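PDB 3K9D: aldehyde dehydrogenase, which probably oxidises aldehyde or oxo groups, passing the electrons to NAD or NADP. Local coordinates for residues A[34-37]-A[38-42]; A[145-148]-A[149-153]; A[365-368]-A[369-373]. All blocks are in the same frame, centred on the assembly; numbering follows the deposited sequence.

How the contacts relate
All three contacts are local, and each is partly buried. Contact 1 (34-42) runs through the early turns of helix 33-49, contact 2 (145-153) is the start of helix 148-164 after strand 138-143, and contact 3 (365-373) is the end of helix 355-368 before strand 374-378. Contacts 1 and 2 share a neighbour, helix 121-134, and their nearest atoms are about 12 Å apart; contact 3 lies across the chain's centre from both, next to the seven-stranded parallel sheet. Their chemistry follows position: a threonine hydroxyl bonded to a helix carbonyl in contact 1, paired leucines and a glutamate at amide groups in contact 2, and glycine-dependent turning in contact 3.

Contact 1. Residues A[34-37]-A[38-42]; sequences QQID and TIVKA
The early turns of helix 33-49 bring Gln34 and Thr38 together one turn apart, where the Gln34 carbonyl accepts two bonds from a single residue. Thr38 N donates to Gln34 O at 3.1 Å, with an N-H...O angle of 157°. The Thr38 hydroxyl donates to the same oxygen: its OG1 is anti to its own carbonyl carbon, and this torsion (chi1 -69°) turns it back beside the backbone N, toward the preceding turn, 3.1 Å from Gln34 O. It approaches from above the carbonyl plane, 38° out of it, whereas the amide N lies closer to that plane.

On the buried side, Ile36 and Val40 meet through their CG2 methyls, 4.2 Å apart, the two side chains crossing at a slant. Val40 CG2 also leans over the backbone, 3.4 Å from Ile36 O, the oxygen that accepts from Val40 N. Ile39 trails along the preceding turn, bringing CD1 to 3.4 Å from Gln35 O, whose bond from Ile39 N is weak. Val40 and Ile39 then pack on helix 121-134, while Ile36 rests against Ile91.

Asp37 turns to that same helix for a salt bridge with Lys134, and Lys41 pairs with Asp45 one turn later. Thus hydrocarbon contacts and a charge pair both join this helix to helix 121-134, while on its exposed side the threonine hydroxyl spends its hydrogen on a main-chain carbonyl of its own helix.

Contact 2. Residues A[145-148]-A[149-153]; sequences PNAL and KAILE
Leu148 and Leu152 lie side by side and point the same way across the first turn of helix 148-164, which follows strand 138-143 in the mixed sheet and has Ala147 as its N-cap residue. Leu148 CB merely flanks the peptide to Lys149, a position fixed by the covalent chain, and packing begins at CG. That atom stands anti to the backbone N (chi1 178°), which carries it along the helix toward the following turn, 4.0 Å from Leu152 CD1. At the tip, Leu148 CD1 reaches that same methyl at 3.9 Å and lies 4.0 Å from Leu152 CG, so the CD1 branches, with the CG atoms behind them, make the pair. Leu148 also packs on Pro143 and Pro178, and Leu152 on Thr176.

Under the pair, Leu152 N donates to Leu148 O at 2.9 Å, almost straight at 172°. The bond one residue earlier, from Ile151 N to Ala147 O, starts from the carbonyl of the N-cap residue. An alanine at the N-cap brings no side-chain acceptor to the opening amides; instead the Glu61 carboxylate, from helix 51-62, accepts from Lys149 N through OE2 and from Ala150 N through OE1. The positive end of the helix dipole would probably steady this negative charge.

Ile151 faces helix 121-134, touching Pro121 and Val125. Its CG1 is anti to the carbonyl carbon (chi1 -65°) and runs back over the N-cap residue, 3.2 Å from Ala147 O, and CD1 finally settles 3.7 Å from Ala147 CB.

Contact 3. Residues A[365-368]-A[369-373]; sequences ILYH and EGAGH
Glu369 leaves the helical range for an extended conformation with phi -160°, and Gly370 follows with a positive phi of 107°; together these torsions fold the chain back so that Ala371 meets Leu366 at the C-terminal end of helix 355-368. Glu369 N still makes the last helical bond, to Ile365 O at 3.0 Å in the carbonyl plane. Ala371 N then donates to Leu366 O at 2.9 Å, but the bond is bent to 135° and its donor lies above the carbonyl plane.

The positive phi of Gly370 is a conformation glycine takes readily, and with no side chain there, Leu366 CD2 lies 3.5 Å from Gly370 O. Leu366 continues from there onto Val394 and Pro223, the latter on strand 223-226 of the parallel sheet.

The Glu369 side chain, extended beyond CG, reaches a salt bridge with Arg340 through OE1 and accepts a bond from Glu341 N through OE2. Glu369 O accepts from Asn221 ND2, and a CA-H of Leu366 points at it as well. Gly370 to His373 form a type II turn, with Gly372 at its third position, closed by His373 N to Gly370 O, that leads into strand 374-378.

Ala371 packs back on the helix end: its CB lies 3.4 Å from Leu366 O and approaches the Tyr367 ring obliquely, 4.4 Å from CD1 of that tyrosine.

Contact 1. Residues A[34-37]-A[38-42]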
loop_
_atom_site.group_PDB
_atom_site.type_symbol
_atom_site.label_atom_id
_atom_site.label_comp_id
_atom_site.label_asym_id
_atom_site.label_seq_id
_atom_site.Cartn_x
_atom_site.Cartn_y
_atom_site.Cartn_z
ATOM N N GLN A 34 -10.588 -24.284 2.281
ATOM C CA GLN A 34 -10.758 -25.311 3.311
ATOM C C GLN A 34 -9.421 -25.798 3.883
ATOM O O GLN A 34 -9.221 -25.747 5.097
ATOM C CB GLN A 34 -11.586 -26.475 2.767
ATOM C CG GLN A 34 -13.092 -26.166 2.584
ATOM C CD GLN A 34 -13.452 -25.449 1.264
ATOM O OE1 GLN A 34 -12.579 -25.005 0.503
ATOM N NE2 GLN A 34 -14.756 -25.342 0.996
ATOM N N GLN A 35 -8.509 -26.227 3.008
ATOM C CA GLN A 35 -7.151 -26.630 3.406
ATOM C C GLN A 35 -6.350 -25.540 4.144
ATOM O O GLN A 35 -5.735 -25.816 5.181
ATOM C CB GLN A 35 -6.374 -27.156 2.208
ATOM C CG GLN A 35 -6.722 -28.599 1.811
ATOM C CD GLN A 35 -6.251 -28.954 0.409
ATOM O OE1 GLN A 35 -5.908 -30.098 0.123
ATOM N NE2 GLN A 35 -6.243 -27.978 -0.469
ATOM N N ILE A 36 -6.371 -24.311 3.625
ATOM C CA ILE A 36 -5.777 -23.146 4.327
ATOM C C ILE A 36 -6.341 -22.926 5.745
ATOM O O ILE A 36 -5.569 -22.764 6.711
ATOM C CB ILE A 36 -5.907 -21.823 3.469
ATOM C CG1 ILE A 36 -5.007 -21.879 2.217
ATOM C CG2 ILE A 36 -5.747 -20.526 4.331
ATOM C CD1 ILE A 36 -3.509 -21.667 2.426
ATOM N N ASP A 37 -7.675 -22.935 5.857
ATOM C CA ASP A 37 -8.370 -22.629 7.111
ATOM C C ASP A 37 -8.127 -23.673 8.185
ATOM O O ASP A 37 -8.108 -23.336 9.374
ATOM C CB ASP A 37 -9.878 -22.434 6.891
ATOM C CG ASP A 37 -10.199 -21.157 6.129
ATOM O OD1 ASP A 37 -9.310 -20.280 6.031
ATOM O OD2 ASP A 37 -11.336 -21.034 5.616
ATOM N N THR A 38 -7.946 -24.924 7.753
ATOM C CA THR A 38 -7.506 -26.018 8.610
ATOM C C THR A 38 -6.152 -25.740 9.278
ATOM O O THR A 38 -5.985 -25.980 10.465
ATOM C CB THR A 38 -7.468 -27.356 7.809
ATOM O OG1 THR A 38 -8.809 -27.752 7.491
ATOM C CG2 THR A 38 -6.812 -28.484 8.603
ATOM N N ILE A 39 -5.199 -25.229 8.510
ATOM C CA ILE A 39 -3.885 -24.851 9.028
ATOM C C ILE A 39 -3.977 -23.650 9.977
ATOM O O ILE A 39 -3.377 -23.671 11.047
ATOM C CB ILE A 39 -2.908 -24.547 7.866
ATOM C CG1 ILE A 39 -2.617 -25.821 7.077
ATOM C CG2 ILE A 39 -1.609 -23.906 8.379
ATOM C CD1 ILE A 39 -2.320 -25.561 5.590
ATOM N N VAL A 40 -4.728 -22.623 9.567
ATOM C CA VAL A 40 -4.995 -21.413 10.364
ATOM C C VAL A 40 -5.545 -21.773 11.766
ATOM O O VAL A 40 -5.056 -21.268 12.782
ATOM C CB VAL A 40 -5.985 -20.485 9.605
ATOM C CG1 VAL A 40 -6.634 -19.436 10.526
ATOM C CG2 VAL A 40 -5.276 -19.794 8.436
ATOM N N LYS A 41 -6.533 -22.666 11.798
ATOM C CA LYS A 41 -7.138 -23.151 13.047
ATOM C C LYS A 41 -6.125 -23.891 13.927
ATOM O O LYS A 41 -6.133 -23.734 15.155
ATOM C CB LYS A 41 -8.374 -24.011 12.721
ATOM C CG LYS A 41 -8.834 -25.044 13.784
ATOM C CD LYS A 41 -9.777 -24.466 14.813
ATOM C CE LYS A 41 -10.855 -25.473 15.190
ATOM N NZ LYS A 41 -10.322 -26.662 15.929
ATOM N N ALA A 42 -5.244 -24.671 13.300
ATOM C CA ALA A 42 -4.185 -25.389 14.020
ATOM C C ALA A 42 -3.160 -24.441 14.646
ATOM O O ALA A 42 -2.636 -24.716 15.730
ATOM C CB ALA A 42 -3.495 -26.353 13.108
#

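Contact 2. Residues A[145-148]-A[149-153]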
loop_
_atom_site.group_PDB
_atom_site.type_symbol
_atom_site.label_atom_id
_atom_site.label_comp_id
_atom_site.label_asym_id
_atom_site.label_seq_id
_atom_site.Cartn_x
_atom_site.Cartn_y
_atom_site.Cartn_z
ATOM N N PRO A 145 16.436 -8.901 19.153
ATOM C CA PRO A 145 17.429 -9.747 19.827
ATOM C C PRO A 145 17.168 -9.958 21.323
ATOM O O PRO A 145 17.567 -10.989 21.870
ATOM C CB PRO A 145 18.753 -8.997 19.604
ATOM C CG PRO A 145 18.371 -7.604 19.280
ATOM C CD PRO A 145 17.060 -7.701 18.562
ATOM N N ASN A 146 16.457 -9.018 21.948
ATOM C CA ASN A 146 16.061 -9.135 23.354
ATOM C C ASN A 146 14.885 -10.073 23.616
ATOM O O ASN A 146 14.527 -10.319 24.770
ATOM C CB ASN A 146 15.802 -7.750 23.949
ATOM C CG ASN A 146 17.064 -6.924 24.035
ATOM O OD1 ASN A 146 18.174 -7.462 23.998
ATOM N ND2 ASN A 146 16.908 -5.617 24.154
ATOM N N ALA A 147 14.298 -10.603 22.548
ATOM C CA ALA A 147 13.186 -11.541 22.663
ATOM C C ALA A 147 13.395 -12.780 21.795
ATOM O O ALA A 147 12.431 -13.474 21.478
ATOM C CB ALA A 147 11.872 -10.851 22.308
ATOM N N LEU A 148 14.649 -13.060 21.434
ATOM C CA LEU A 148 14.984 -14.112 20.463
ATOM C C LEU A 148 14.397 -15.478 20.825
ATOM O O LEU A 148 13.675 -16.072 20.024
ATOM C CB LEU A 148 16.504 -14.212 20.265
ATOM C CG LEU A 148 17.073 -15.294 19.328
ATOM C CD1 LEU A 148 16.617 -15.065 17.900
ATOM C CD2 LEU A 148 18.593 -15.310 19.382
ATOM N N LYS A 149 14.680 -15.935 22.045
ATOM C CA LYS A 149 14.285 -17.256 22.520
ATOM C C LYS A 149 12.767 -17.484 22.540
ATOM O O LYS A 149 12.287 -18.532 22.103
ATOM C CB LYS A 149 14.895 -17.509 23.901
ATOM C CG LYS A 149 16.364 -17.946 23.864
ATOM C CD LYS A 149 17.041 -17.659 25.201
ATOM C CE LYS A 149 18.060 -18.721 25.566
ATOM N NZ LYS A 149 18.672 -18.416 26.891
ATOM N N ALA A 150 12.037 -16.492 23.028
ATOM C CA ALA A 150 10.576 -16.527 23.106
ATOM C C ALA A 150 9.929 -16.529 21.721
ATOM O O ALA A 150 8.941 -17.237 21.482
ATOM C CB ALA A 150 10.071 -15.341 23.938
ATOM N N ILE A 151 10.502 -15.747 20.805
ATOM C CA ILE A 151 10.009 -15.666 19.429
ATOM C C ILE A 151 10.250 -16.983 18.708
ATOM O O ILE A 151 9.324 -17.531 18.142
ATOM C CB ILE A 151 10.606 -14.476 18.649
ATOM C CG1 ILE A 151 10.136 -13.149 19.264
ATOM C CG2 ILE A 151 10.131 -14.480 17.213
ATOM C CD1 ILE A 151 10.985 -11.982 18.877
ATOM N N LEU A 152 11.484 -17.479 18.776
ATOM C CA LEU A 152 11.869 -18.761 18.198
ATOM C C LEU A 152 10.992 -19.894 18.682
ATOM O O LEU A 152 10.558 -20.706 17.875
ATOM C CB LEU A 152 13.346 -19.080 18.476
ATOM C CG LEU A 152 14.435 -18.413 17.630
ATOM C CD1 LEU A 152 15.790 -18.906 18.083
ATOM C CD2 LEU A 152 14.213 -18.732 16.153
ATOM N N GLU A 153 10.702 -19.922 19.986
ATOM C CA GLU A 153 9.837 -20.962 20.558
ATOM C C GLU A 153 8.361 -20.844 20.157
ATOM O O GLU A 153 7.723 -21.863 19.908
ATOM C CB GLU A 153 10.027 -21.083 22.083
ATOM C CG GLU A 153 9.093 -22.077 22.786
ATOM C CD GLU A 153 9.390 -23.543 22.465
ATOM O OE1 GLU A 153 10.298 -23.835 21.665
ATOM O OE2 GLU A 153 8.705 -24.411 23.026
#

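Contact 3. Residues A[365-368]-A[369-373]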
loop_
_atom_site.group_PDB
_atom_site.type_symbol
_atom_site.label_atom_id
_atom_site.label_comp_id
_atom_site.label_asym_id
_atom_site.label_seq_id
_atom_site.Cartn_x
_atom_site.Cartn_y
_atom_site.Cartn_z
ATOM N N ILE A 365 -0.080 18.213 19.900
ATOM C CA ILE A 365 0.572 17.013 20.431
ATOM C C ILE A 365 0.870 16.053 19.298
ATOM O O ILE A 365 2.030 15.678 19.087
ATOM C CB ILE A 365 -0.322 16.273 21.486
ATOM C CG1 ILE A 365 -0.347 17.019 22.823
ATOM C CG2 ILE A 365 0.164 14.860 21.732
ATOM C CD1 ILE A 365 -1.478 16.557 23.726
ATOM N N LEU A 366 -0.178 15.679 18.568
ATOM C CA LEU A 366 -0.078 14.671 17.524
ATOM C C LEU A 366 0.836 15.079 16.380
ATOM O O LEU A 366 1.626 14.267 15.910
ATOM C CB LEU A 366 -1.468 14.273 17.015
ATOM C CG LEU A 366 -2.352 13.480 17.998
ATOM C CD1 LEU A 366 -3.778 13.512 17.532
ATOM C CD2 LEU A 366 -1.867 12.034 18.164
ATOM N N TYR A 367 0.770 16.343 15.961
ATOM C CA TYR A 367 1.607 16.788 14.832
ATOM C C TYR A 367 3.099 16.777 15.141
ATOM O O TYR A 367 3.905 16.530 14.250
ATOM C CB TYR A 367 1.147 18.134 14.265
ATOM C CG TYR A 367 -0.074 18.021 13.384
ATOM C CD1 TYR A 367 -0.123 17.088 12.346
ATOM C CD2 TYR A 367 -1.178 18.844 13.583
ATOM C CE1 TYR A 367 -1.252 16.980 11.531
ATOM C CE2 TYR A 367 -2.311 18.738 12.787
ATOM C CZ TYR A 367 -2.340 17.811 11.758
ATOM O OH TYR A 367 -3.461 17.714 10.967
ATOM N N HIS A 368 3.464 16.999 16.404
ATOM C CA HIS A 368 4.847 16.779 16.830
ATOM C C HIS A 368 5.217 15.292 16.928
ATOM O O HIS A 368 6.302 14.901 16.529
ATOM C CB HIS A 368 5.132 17.463 18.155
ATOM C CG HIS A 368 5.216 18.955 18.055
ATOM N ND1 HIS A 368 4.099 19.761 18.025
ATOM C CD2 HIS A 368 6.282 19.786 18.014
ATOM C CE1 HIS A 368 4.475 21.025 17.950
ATOM N NE2 HIS A 368 5.795 21.069 17.946
ATOM N N GLU A 369 4.318 14.483 17.483
ATOM C CA GLU A 369 4.563 13.062 17.674
ATOM C C GLU A 369 3.236 12.319 17.850
ATOM O O GLU A 369 2.417 12.688 18.701
ATOM C CB GLU A 369 5.493 12.823 18.880
ATOM C CG GLU A 369 5.826 11.355 19.119
ATOM C CD GLU A 369 7.029 11.133 20.035
ATOM O OE1 GLU A 369 7.974 11.953 20.020
ATOM O OE2 GLU A 369 7.037 10.115 20.761
ATOM N N GLY A 370 3.031 11.277 17.042
ATOM C CA GLY A 370 1.853 10.431 17.164
ATOM C C GLY A 370 0.765 10.554 16.112
ATOM O O GLY A 370 -0.153 9.738 16.097
ATOM N N ALA A 371 0.855 11.563 15.237
ATOM C CA ALA A 371 -0.074 11.706 14.102
ATOM C C ALA A 371 -0.256 10.394 13.334
ATOM O O ALA A 371 0.708 9.660 13.091
ATOM C CB ALA A 371 0.389 12.814 13.151
ATOM N N GLY A 372 -1.493 10.082 12.988
ATOM C CA GLY A 372 -1.771 8.826 12.309
ATOM C C GLY A 372 -2.066 7.632 13.195
ATOM O O GLY A 372 -2.646 6.668 12.726
ATOM N N HIS A 373 -1.658 7.658 14.462
ATOM C CA HIS A 373 -1.898 6.499 15.314
ATOM C C HIS A 373 -3.276 6.580 16.007
ATOM O O HIS A 373 -4.307 6.363 15.367
ATOM C CB HIS A 373 -0.747 6.257 16.311
ATOM C CG HIS A 373 -0.585 4.813 16.714
ATOM N ND1 HIS A 373 -1.644 4.019 17.095
ATOM C CD2 HIS A 373 0.514 4.026 16.797
ATOM C CE1 HIS A 373 -1.213 2.801 17.368
ATOM N NE2 HIS A 373 0.095 2.777 17.198
#